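Agap007691-pb (PDB 5C98) belongs to the serpin family and may inhibit serine proteases, perhaps in insect immunity, although its actual function is not established. Local coordinates at residues Ile183-Ala188 and Val227-Asp232; Lys277-Phe282 and Gly370-Tyr375; Cys325-Ser330 and Phe356-Thr361. One frame throughout, in Å; residues are numbered along the deposited sequence.

Contact 1: Ile183-Ala188 and Val227-Asp232; sequences IRFNPA and VDMPFD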
loop_
_atom_site.group_PDB
_atom_site.type_symbol
_atom_site.label_atom_id
_atom_site.label_comp_id
_atom_site.label_asym_id
_atom_site.label_seq_id
_atom_site.Cartn_x
_atom_site.Cartn_y
_atom_site.Cartn_z
ATOM N N ILE A 183 -7.524 -19.696 -4.727
ATOM C CA ILE A 183 -8.772 -20.114 -5.355
ATOM C C ILE A 183 -8.479 -20.570 -6.770
ATOM O O ILE A 183 -7.729 -19.917 -7.504
ATOM C CB ILE A 183 -9.753 -18.935 -5.347
ATOM C CG1 ILE A 183 -10.162 -18.630 -3.920
ATOM C CG2 ILE A 183 -11.003 -19.234 -6.205
ATOM C CD1 ILE A 183 -10.880 -17.351 -3.787
ATOM N N ARG A 184 -9.097 -21.690 -7.157
ATOM C CA ARG A 184 -8.917 -22.287 -8.476
ATOM C C ARG A 184 -9.939 -21.697 -9.437
ATOM O O ARG A 184 -11.092 -22.130 -9.470
ATOM C CB ARG A 184 -9.052 -23.803 -8.390
ATOM N N PHE A 185 -9.513 -20.711 -10.223
ATOM C CA PHE A 185 -10.260 -20.249 -11.386
ATOM C C PHE A 185 -9.765 -21.012 -12.608
ATOM O O PHE A 185 -8.559 -21.201 -12.777
ATOM C CB PHE A 185 -10.040 -18.748 -11.622
ATOM C CG PHE A 185 -10.715 -17.848 -10.611
ATOM C CD1 PHE A 185 -12.053 -17.545 -10.725
ATOM C CD2 PHE A 185 -10.006 -17.291 -9.562
ATOM C CE1 PHE A 185 -12.678 -16.719 -9.813
ATOM C CE2 PHE A 185 -10.622 -16.461 -8.657
ATOM C CZ PHE A 185 -11.957 -16.177 -8.778
ATOM N N ASN A 186 -10.698 -21.447 -13.460
ATOM C CA ASN A 186 -10.337 -22.199 -14.639
ATOM C C ASN A 186 -10.309 -21.280 -15.848
ATOM O O ASN A 186 -11.327 -20.646 -16.157
ATOM C CB ASN A 186 -11.335 -23.319 -14.858
ATOM C CG ASN A 186 -10.742 -24.447 -15.640
ATOM O OD1 ASN A 186 -10.815 -24.451 -16.863
ATOM N ND2 ASN A 186 -10.126 -25.393 -14.946
ATOM N N PRO A 187 -9.183 -21.165 -16.562
ATOM C CA PRO A 187 -9.161 -20.249 -17.714
ATOM C C PRO A 187 -10.126 -20.625 -18.820
ATOM O O PRO A 187 -10.521 -19.746 -19.605
ATOM C CB PRO A 187 -7.696 -20.259 -18.171
ATOM C CG PRO A 187 -7.065 -21.366 -17.456
ATOM C CD PRO A 187 -7.860 -21.728 -16.267
ATOM N N ALA A 188 -10.561 -21.893 -18.905
ATOM C CA ALA A 188 -11.601 -22.232 -19.867
ATOM C C ALA A 188 -12.904 -21.511 -19.554
ATOM O O ALA A 188 -13.736 -21.318 -20.447
ATOM C CB ALA A 188 -11.819 -23.748 -19.898
ATOM N N VAL A 227 -16.347 -11.260 0.368
ATOM C CA VAL A 227 -15.670 -12.545 0.309
ATOM C C VAL A 227 -14.219 -12.332 0.714
ATOM O O VAL A 227 -13.622 -11.295 0.418
ATOM C CB VAL A 227 -15.728 -13.205 -1.089
ATOM C CG1 VAL A 227 -17.142 -13.659 -1.454
ATOM C CG2 VAL A 227 -15.109 -12.304 -2.159
ATOM N N ASP A 228 -13.649 -13.294 1.404
ATOM C CA ASP A 228 -12.226 -13.256 1.755
ATOM C C ASP A 228 -11.534 -14.311 0.902
ATOM O O ASP A 228 -11.755 -15.512 1.091
ATOM C CB ASP A 228 -12.021 -13.498 3.249
ATOM C CG ASP A 228 -10.788 -12.799 3.800
ATOM O OD1 ASP A 228 -9.923 -12.351 3.001
ATOM O OD2 ASP A 228 -10.686 -12.701 5.044
ATOM N N MET A 229 -10.741 -13.853 -0.069
ATOM C CA MET A 229 -10.143 -14.691 -1.096
ATOM C C MET A 229 -8.696 -14.965 -0.721
ATOM O O MET A 229 -7.852 -14.063 -0.840
ATOM C CB MET A 229 -10.201 -13.977 -2.440
ATOM C CG MET A 229 -11.631 -13.862 -2.956
ATOM S SD MET A 229 -11.707 -13.093 -4.562
ATOM C CE MET A 229 -10.780 -14.245 -5.568
ATOM N N PRO A 230 -8.353 -16.153 -0.264
ATOM C CA PRO A 230 -6.989 -16.369 0.218
ATOM C C PRO A 230 -5.968 -16.479 -0.897
ATOM O O PRO A 230 -6.234 -16.979 -1.987
ATOM C CB PRO A 230 -7.075 -17.712 0.961
ATOM C CG PRO A 230 -8.224 -18.412 0.336
ATOM C CD PRO A 230 -9.207 -17.341 -0.092
ATOM N N PHE A 231 -4.760 -16.050 -0.578
ATOM C CA PHE A 231 -3.585 -16.376 -1.366
ATOM C C PHE A 231 -2.972 -17.688 -0.894
ATOM O O PHE A 231 -3.382 -18.277 0.107
ATOM C CB PHE A 231 -2.586 -15.219 -1.267
ATOM C CG PHE A 231 -3.125 -13.904 -1.795
ATOM C CD1 PHE A 231 -3.162 -13.670 -3.172
ATOM C CD2 PHE A 231 -3.609 -12.921 -0.944
ATOM C CE1 PHE A 231 -3.659 -12.477 -3.672
ATOM C CE2 PHE A 231 -4.080 -11.737 -1.444
ATOM C CZ PHE A 231 -4.115 -11.518 -2.809
ATOM N N ASP A 232 -1.990 -18.163 -1.665
ATOM C CA ASP A 232 -1.275 -19.397 -1.369
ATOM C C ASP A 232 -0.951 -19.500 0.113
ATOM O O ASP A 232 -0.534 -18.529 0.740
ATOM C CB ASP A 232 0.027 -19.411 -2.176
ATOM C CG ASP A 232 0.794 -20.710 -2.022
ATOM O OD1 ASP A 232 1.464 -20.885 -0.980
ATOM O OD2 ASP A 232 0.723 -21.555 -2.940
#

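Contact 2: Lys277-Phe282 and Gly370-Tyr375; sequences KLPKFF and GNFSKY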
loop_
_atom_site.group_PDB
_atom_site.type_symbol
_atom_site.label_atom_id
_atom_site.label_comp_id
_atom_site.label_asym_id
_atom_site.label_seq_id
_atom_site.Cartn_x
_atom_site.Cartn_y
_atom_site.Cartn_z
ATOM N N LYS A 277 -17.354 -14.503 -9.546
ATOM C CA LYS A 277 -16.889 -13.867 -10.761
ATOM C C LYS A 277 -16.116 -12.623 -10.381
ATOM O O LYS A 277 -16.548 -11.866 -9.518
ATOM C CB LYS A 277 -18.019 -13.512 -11.703
ATOM C CG LYS A 277 -18.694 -14.736 -12.275
ATOM C CD LYS A 277 -19.709 -14.319 -13.292
ATOM C CE LYS A 277 -20.147 -15.463 -14.173
ATOM N NZ LYS A 277 -20.924 -14.946 -15.335
ATOM N N LEU A 278 -14.957 -12.436 -11.024
ATOM C CA LEU A 278 -14.041 -11.345 -10.681
ATOM C C LEU A 278 -13.290 -11.011 -11.960
ATOM O O LEU A 278 -12.845 -11.933 -12.646
ATOM C CB LEU A 278 -13.040 -11.847 -9.624
ATOM C CG LEU A 278 -12.043 -10.907 -8.959
ATOM C CD1 LEU A 278 -12.739 -10.016 -7.943
ATOM C CD2 LEU A 278 -10.938 -11.691 -8.258
ATOM N N PRO A 279 -13.106 -9.743 -12.320
ATOM C CA PRO A 279 -12.210 -9.458 -13.449
ATOM C C PRO A 279 -10.801 -9.968 -13.183
ATOM O O PRO A 279 -10.323 -9.974 -12.046
ATOM C CB PRO A 279 -12.240 -7.928 -13.561
ATOM C CG PRO A 279 -12.680 -7.459 -12.238
ATOM C CD PRO A 279 -13.582 -8.507 -11.678
ATOM N N LYS A 280 -10.137 -10.423 -14.251
ATOM C CA LYS A 280 -8.706 -10.717 -14.189
ATOM C C LYS A 280 -8.011 -9.365 -14.217
ATOM O O LYS A 280 -7.830 -8.777 -15.280
ATOM C CB LYS A 280 -8.295 -11.588 -15.371
ATOM C CG LYS A 280 -6.892 -12.112 -15.276
ATOM C CD LYS A 280 -6.506 -12.887 -16.528
ATOM C CE LYS A 280 -5.007 -13.124 -16.574
ATOM N NZ LYS A 280 -4.615 -14.406 -15.935
ATOM N N PHE A 281 -7.633 -8.840 -13.051
ATOM C CA PHE A 281 -7.242 -7.447 -12.953
ATOM C C PHE A 281 -5.894 -7.319 -12.272
ATOM O O PHE A 281 -5.400 -8.234 -11.605
ATOM C CB PHE A 281 -8.287 -6.567 -12.189
ATOM C CG PHE A 281 -8.255 -6.709 -10.686
ATOM C CD1 PHE A 281 -8.892 -7.753 -10.031
ATOM C CD2 PHE A 281 -7.583 -5.777 -9.905
ATOM C CE1 PHE A 281 -8.859 -7.888 -8.665
ATOM C CE2 PHE A 281 -7.554 -5.902 -8.503
ATOM C CZ PHE A 281 -8.173 -6.957 -7.887
ATOM N N PHE A 282 -5.311 -6.149 -12.463
ATOM C CA PHE A 282 -4.188 -5.729 -11.651
ATOM C C PHE A 282 -4.390 -4.261 -11.324
ATOM O O PHE A 282 -5.176 -3.554 -11.969
ATOM C CB PHE A 282 -2.865 -5.938 -12.372
ATOM C CG PHE A 282 -2.619 -4.941 -13.450
ATOM C CD1 PHE A 282 -3.186 -5.091 -14.694
ATOM C CD2 PHE A 282 -1.816 -3.833 -13.197
ATOM C CE1 PHE A 282 -2.949 -4.164 -15.687
ATOM C CE2 PHE A 282 -1.589 -2.896 -14.168
ATOM C CZ PHE A 282 -2.159 -3.065 -15.428
ATOM N N GLY A 370 -7.090 -0.842 -1.538
ATOM C CA GLY A 370 -7.279 -0.186 -2.813
ATOM C C GLY A 370 -8.664 -0.415 -3.354
ATOM O O GLY A 370 -9.559 -0.905 -2.656
ATOM N N ASN A 371 -8.842 0.013 -4.603
ATOM C CA ASN A 371 -10.116 -0.133 -5.289
ATOM C C ASN A 371 -9.864 -0.374 -6.762
ATOM O O ASN A 371 -8.832 0.025 -7.307
ATOM C CB ASN A 371 -10.999 1.100 -5.099
ATOM C CG ASN A 371 -10.462 2.318 -5.800
ATOM O OD1 ASN A 371 -9.568 2.976 -5.299
ATOM N ND2 ASN A 371 -11.034 2.650 -6.954
ATOM N N PHE A 372 -10.817 -1.060 -7.392
ATOM C CA PHE A 372 -10.829 -1.303 -8.818
ATOM C C PHE A 372 -12.141 -0.765 -9.363
ATOM O O PHE A 372 -13.216 -1.325 -9.114
ATOM C CB PHE A 372 -10.643 -2.794 -9.111
ATOM C CG PHE A 372 -10.484 -3.082 -10.559
ATOM C CD1 PHE A 372 -9.321 -2.742 -11.190
ATOM C CD2 PHE A 372 -11.522 -3.618 -11.306
ATOM C CE1 PHE A 372 -9.156 -2.955 -12.559
ATOM C CE2 PHE A 372 -11.357 -3.844 -12.675
ATOM C CZ PHE A 372 -10.208 -3.507 -13.287
ATOM N N SER A 373 -12.044 0.346 -10.102
ATOM C CA SER A 373 -13.185 1.106 -10.579
ATOM C C SER A 373 -13.087 1.546 -12.027
ATOM O O SER A 373 -14.132 1.801 -12.629
ATOM C CB SER A 373 -13.344 2.364 -9.740
ATOM O OG SER A 373 -13.490 2.000 -8.392
ATOM N N LYS A 374 -11.881 1.707 -12.586
ATOM C CA LYS A 374 -11.637 2.430 -13.824
ATOM C C LYS A 374 -11.105 1.492 -14.898
ATOM O O LYS A 374 -10.257 0.622 -14.623
ATOM C CB LYS A 374 -10.613 3.545 -13.559
ATOM C CG LYS A 374 -10.304 4.381 -14.802
ATOM C CD LYS A 374 -9.247 5.441 -14.568
ATOM C CE LYS A 374 -8.918 6.176 -15.854
ATOM N NZ LYS A 374 -7.796 7.126 -15.662
ATOM N N TYR A 375 -11.607 1.690 -16.118
ATOM C CA TYR A 375 -11.114 0.967 -17.276
ATOM C C TYR A 375 -9.883 1.670 -17.839
ATOM O O TYR A 375 -9.951 2.845 -18.231
ATOM C CB TYR A 375 -12.181 0.878 -18.361
ATOM C CG TYR A 375 -11.645 0.193 -19.577
ATOM C CD1 TYR A 375 -11.186 -1.119 -19.507
ATOM C CD2 TYR A 375 -11.586 0.845 -20.784
ATOM C CE1 TYR A 375 -10.681 -1.759 -20.617
ATOM C CE2 TYR A 375 -11.090 0.209 -21.918
ATOM C CZ TYR A 375 -10.630 -1.087 -21.824
ATOM O OH TYR A 375 -10.139 -1.690 -22.972
#

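Contact 3: Cys325-Ser330 and Phe356-Thr361; sequences CYLAVS and FLIRRT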
loop_
_atom_site.group_PDB
_atom_site.type_symbol
_atom_site.label_atom_id
_atom_site.label_comp_id
_atom_site.label_asym_id
_atom_site.label_seq_id
_atom_site.Cartn_x
_atom_site.Cartn_y
_atom_site.Cartn_z
ATOM N N CYS A 325 2.598 0.731 -5.530
ATOM C CA CYS A 325 2.086 -0.549 -5.089
ATOM C C CYS A 325 1.615 -1.365 -6.274
ATOM O O CYS A 325 1.186 -0.820 -7.293
ATOM C CB CYS A 325 0.915 -0.369 -4.147
ATOM S SG CYS A 325 1.402 0.279 -2.506
ATOM N N TYR A 326 1.660 -2.678 -6.109
ATOM C CA TYR A 326 1.260 -3.621 -7.136
ATOM C C TYR A 326 0.475 -4.769 -6.521
ATOM O O TYR A 326 0.821 -5.260 -5.441
ATOM C CB TYR A 326 2.501 -4.204 -7.806
ATOM C CG TYR A 326 2.231 -5.337 -8.799
ATOM C CD1 TYR A 326 1.816 -5.069 -10.089
ATOM C CD2 TYR A 326 2.380 -6.662 -8.418
ATOM C CE1 TYR A 326 1.548 -6.120 -11.012
ATOM C CE2 TYR A 326 2.117 -7.713 -9.317
ATOM C CZ TYR A 326 1.730 -7.432 -10.606
ATOM O OH TYR A 326 1.484 -8.466 -11.517
ATOM N N LEU A 327 -0.563 -5.194 -7.236
ATOM C CA LEU A 327 -1.358 -6.379 -6.939
ATOM C C LEU A 327 -1.922 -6.893 -8.253
ATOM O O LEU A 327 -2.356 -6.100 -9.083
ATOM C CB LEU A 327 -2.539 -6.021 -6.024
ATOM C CG LEU A 327 -3.586 -7.114 -5.815
ATOM C CD1 LEU A 327 -3.025 -8.304 -5.013
ATOM C CD2 LEU A 327 -4.781 -6.552 -5.112
ATOM N N ALA A 328 -1.945 -8.216 -8.441
ATOM C CA ALA A 328 -2.631 -8.813 -9.584
ATOM C C ALA A 328 -3.326 -10.099 -9.137
ATOM O O ALA A 328 -2.961 -10.691 -8.116
ATOM C CB ALA A 328 -1.656 -9.063 -10.719
ATOM N N VAL A 329 -4.389 -10.483 -9.846
ATOM C CA VAL A 329 -5.019 -11.781 -9.618
ATOM C C VAL A 329 -5.059 -12.566 -10.927
ATOM O O VAL A 329 -5.011 -11.989 -12.014
ATOM C CB VAL A 329 -6.420 -11.697 -8.970
ATOM C CG1 VAL A 329 -6.332 -11.155 -7.548
ATOM C CG2 VAL A 329 -7.365 -10.854 -9.821
ATOM N N SER A 330 -5.093 -13.889 -10.816
ATOM C CA SER A 330 -5.046 -14.753 -11.992
ATOM C C SER A 330 -5.604 -16.123 -11.616
ATOM O O SER A 330 -6.001 -16.360 -10.474
ATOM C CB SER A 330 -3.605 -14.850 -12.516
ATOM O OG SER A 330 -3.549 -15.514 -13.770
ATOM N N PHE A 356 -10.738 -3.531 -2.071
ATOM C CA PHE A 356 -10.039 -4.712 -1.598
ATOM C C PHE A 356 -9.095 -4.349 -0.461
ATOM O O PHE A 356 -8.584 -3.231 -0.379
ATOM C CB PHE A 356 -9.285 -5.423 -2.743
ATOM C CG PHE A 356 -8.245 -4.590 -3.406
ATOM C CD1 PHE A 356 -6.979 -4.471 -2.877
ATOM C CD2 PHE A 356 -8.537 -3.938 -4.595
ATOM C CE1 PHE A 356 -6.012 -3.674 -3.520
ATOM C CE2 PHE A 356 -7.584 -3.167 -5.239
ATOM C CZ PHE A 356 -6.334 -3.028 -4.705
ATOM N N LEU A 357 -8.870 -5.306 0.431
ATOM C CA LEU A 357 -7.943 -5.167 1.553
ATOM C C LEU A 357 -7.093 -6.421 1.608
ATOM O O LEU A 357 -7.632 -7.530 1.704
ATOM C CB LEU A 357 -8.671 -4.994 2.893
ATOM C CG LEU A 357 -9.613 -3.798 2.937
ATOM C CD1 LEU A 357 -11.024 -4.216 2.493
ATOM C CD2 LEU A 357 -9.652 -3.250 4.307
ATOM N N ILE A 358 -5.774 -6.261 1.531
ATOM C CA ILE A 358 -4.861 -7.384 1.661
ATOM C C ILE A 358 -4.460 -7.465 3.120
ATOM O O ILE A 358 -3.902 -6.505 3.669
ATOM C CB ILE A 358 -3.606 -7.195 0.791
ATOM C CG1 ILE A 358 -4.001 -6.863 -0.650
ATOM C CG2 ILE A 358 -2.670 -8.407 0.900
ATOM C CD1 ILE A 358 -4.810 -7.981 -1.340
ATOM N N ARG A 359 -4.745 -8.607 3.749
ATOM C CA ARG A 359 -4.566 -8.765 5.181
ATOM C C ARG A 359 -3.702 -9.977 5.495
ATOM O O ARG A 359 -3.666 -10.956 4.747
ATOM C CB ARG A 359 -5.894 -8.896 5.927
ATOM C CG ARG A 359 -6.875 -7.785 5.664
ATOM C CD ARG A 359 -8.107 -7.836 6.567
ATOM N NE ARG A 359 -8.863 -9.069 6.415
ATOM C CZ ARG A 359 -9.778 -9.499 7.287
ATOM N NH1 ARG A 359 -10.018 -8.805 8.398
ATOM N NH2 ARG A 359 -10.440 -10.631 7.062
ATOM N N ARG A 360 -2.941 -9.876 6.574
ATOM C CA ARG A 360 -2.281 -11.032 7.161
ATOM C C ARG A 360 -3.358 -11.833 7.889
ATOM O O ARG A 360 -4.075 -11.280 8.733
ATOM C CB ARG A 360 -1.173 -10.540 8.100
ATOM C CG ARG A 360 -0.310 -11.629 8.694
ATOM C CD ARG A 360 0.659 -11.084 9.732
ATOM N NE ARG A 360 1.491 -12.181 10.229
ATOM C CZ ARG A 360 2.080 -12.222 11.420
ATOM N NH1 ARG A 360 1.947 -11.220 12.279
ATOM N NH2 ARG A 360 2.808 -13.280 11.751
ATOM N N THR A 361 -3.549 -13.097 7.501
ATOM C CA THR A 361 -4.691 -13.849 8.024
ATOM C C THR A 361 -4.599 -14.050 9.540
ATOM O O THR A 361 -5.632 -14.070 10.225
ATOM C CB THR A 361 -4.868 -15.191 7.293
ATOM O OG1 THR A 361 -3.739 -16.053 7.493
ATOM C CG2 THR A 361 -5.042 -14.974 5.807
#

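Contact 1: Ile183-Ala188 and Val227-Asp232
I183 packs on M229 and P230, and F185 on M229 alone of the two, where, in the serpin fold, the loop after strand 169-177 passes the end of strand 224-230, a strand of β-sheet B. The tight part is wholly apolar. CD1 of I183 makes most of it: it lies 3.6 Å from CE of M229 and also touches CB and CG of that residue, so the isoleucine tip sits in the bend of the methionine, whose chain turns at chi3 (62°) and brings the methyl back toward the loop. Methionine suits this place because its unbranched chain can curl to fit between an aliphatic tip and an aromatic ring. L276 and L278 of strand 270-287 add to the apolar surroundings of M229. P230, with no backbone N-H to offer, supplies its ring CD to I183 CD1 at 4.1 Å and is already partly exposed.

Beyond F185 the loop opens out. N186, P187 and A188 are exposed, and the Asx turn between N186 OD1 and A188 N is doubtful, since N186 was deposited in two conformers. R184, between the two buried hydrophobic residues, is modelled only as far as CB. F185 itself stays buried against M208 and T210 and presents the edge of its ring: M229 CE lies in the ring plane, 3.8 Å from F185 CE2 and 3.9 Å from F185 CZ.

Contact 2: Lys277-Phe282 and Gly370-Tyr375
F281 carries its CG between the backbone N and the carbonyl carbon (chi1 77°), while F372 swings CG opposite its backbone N (chi1 -173°); from these two starting directions the side chains slide past each other and overlap. In the serpin fold this joins the long strand 270-287, which runs from sheet C into sheet A, to the end of strand 366-372 in sheet B. The overlap is not a regular stack. The ring centroids are 4.9 Å apart and the planes meet at 38°, with CD2 of F281 3.7 Å from CD1 of F372. What covers a face is the β-carbon: CB of F281 stands over the F372 ring in a CH-pi contact, 3.9 Å from the centroid and displaced toward the rim.

P279 extends this apolar patch, its ring CG lying 3.9 Å from CE2 of F372. Proline suits the position because its compact ring packs against an aromatic without a flexible chain to be ordered. F281 and F372 each have a further aromatic neighbour: F281 meets F354 edge-to-face, and F372 does the same with F195. Large flat side chains serve well here, since one ring can offer separate surfaces to neighbours from different parts of the fold. F282 contributes through its backbone, its carbonyl O lying 4.1 Å from CE1 of F372, while its side chain starts away from the contact and is exposed.

Next to F372, polar residues bond at the end of the strand. N371 ND2 donates to the backbone O of C37 as well as to S373 OG, the hydroxyl lying 2.9 Å from ND2 and close to the plane of the amide.

Contact 3: Cys325-Ser330 and Phe356-Thr361
L327 reaches from strand 320-328 of sheet A to F356 and I358 on strand 354-360 of sheet B, across the hydrophobic core between the two sheets of the serpin fold. The backbones are well separated, with the CA atoms of L327 and I358 9.3 Å apart, so side chains alone bridge the gap. CB of L327 points toward the opposing strand, and CG continues inward opposite the backbone N (chi1 170°); both stay more than 4.2 Å from segment 356-361, and the branch methyls make the contact. CD1 of L327 meets one atom there, CD1 of I358, at 4.1 Å. CD2 of L327 does more: it lies 4.0 Å from CD1 of I358 and covers one face of the F356 ring, a CH-pi contact offset toward the rim.

The forked leucine is apt for this role, since one branch point serves two neighbours. I358 approaches it tip to tip, its long CG1 branch carrying CD1 out to meet both leucine methyls, whereas F356 brings a flat surface from the opposite direction. V177 and Q368 also touch L327 and I358, while M239 packs against both F356 and I358, adding neighbours from further strands. The tightest approach is over the face, near the rim, where L327 CD2 lies 3.5 Å from F356 CE1 and 3.8 Å from F356 CD1.

The three contacts form one continuous core region, their centres 12 to 14 Å apart. Contacts 1 and 2 join through M229 CE, 3.7 Å from L278 CD2. Contact 1 meets contact 3 through F231 CE2, 3.8 Å from I358 CD1, and through a salt bridge in which D228 OD2 lies 2.9 Å from R359 NH2. Contacts 2 and 3 share neighbouring strands: G370 O lies 2.9 Å from F356 N, and F281 O 3.0 Å from V329 N. Residues 335-343, which are not modelled, follow segment 325-330 and probably belong to the reactive-centre loop, the part that meets the protease in inhibitory serpins.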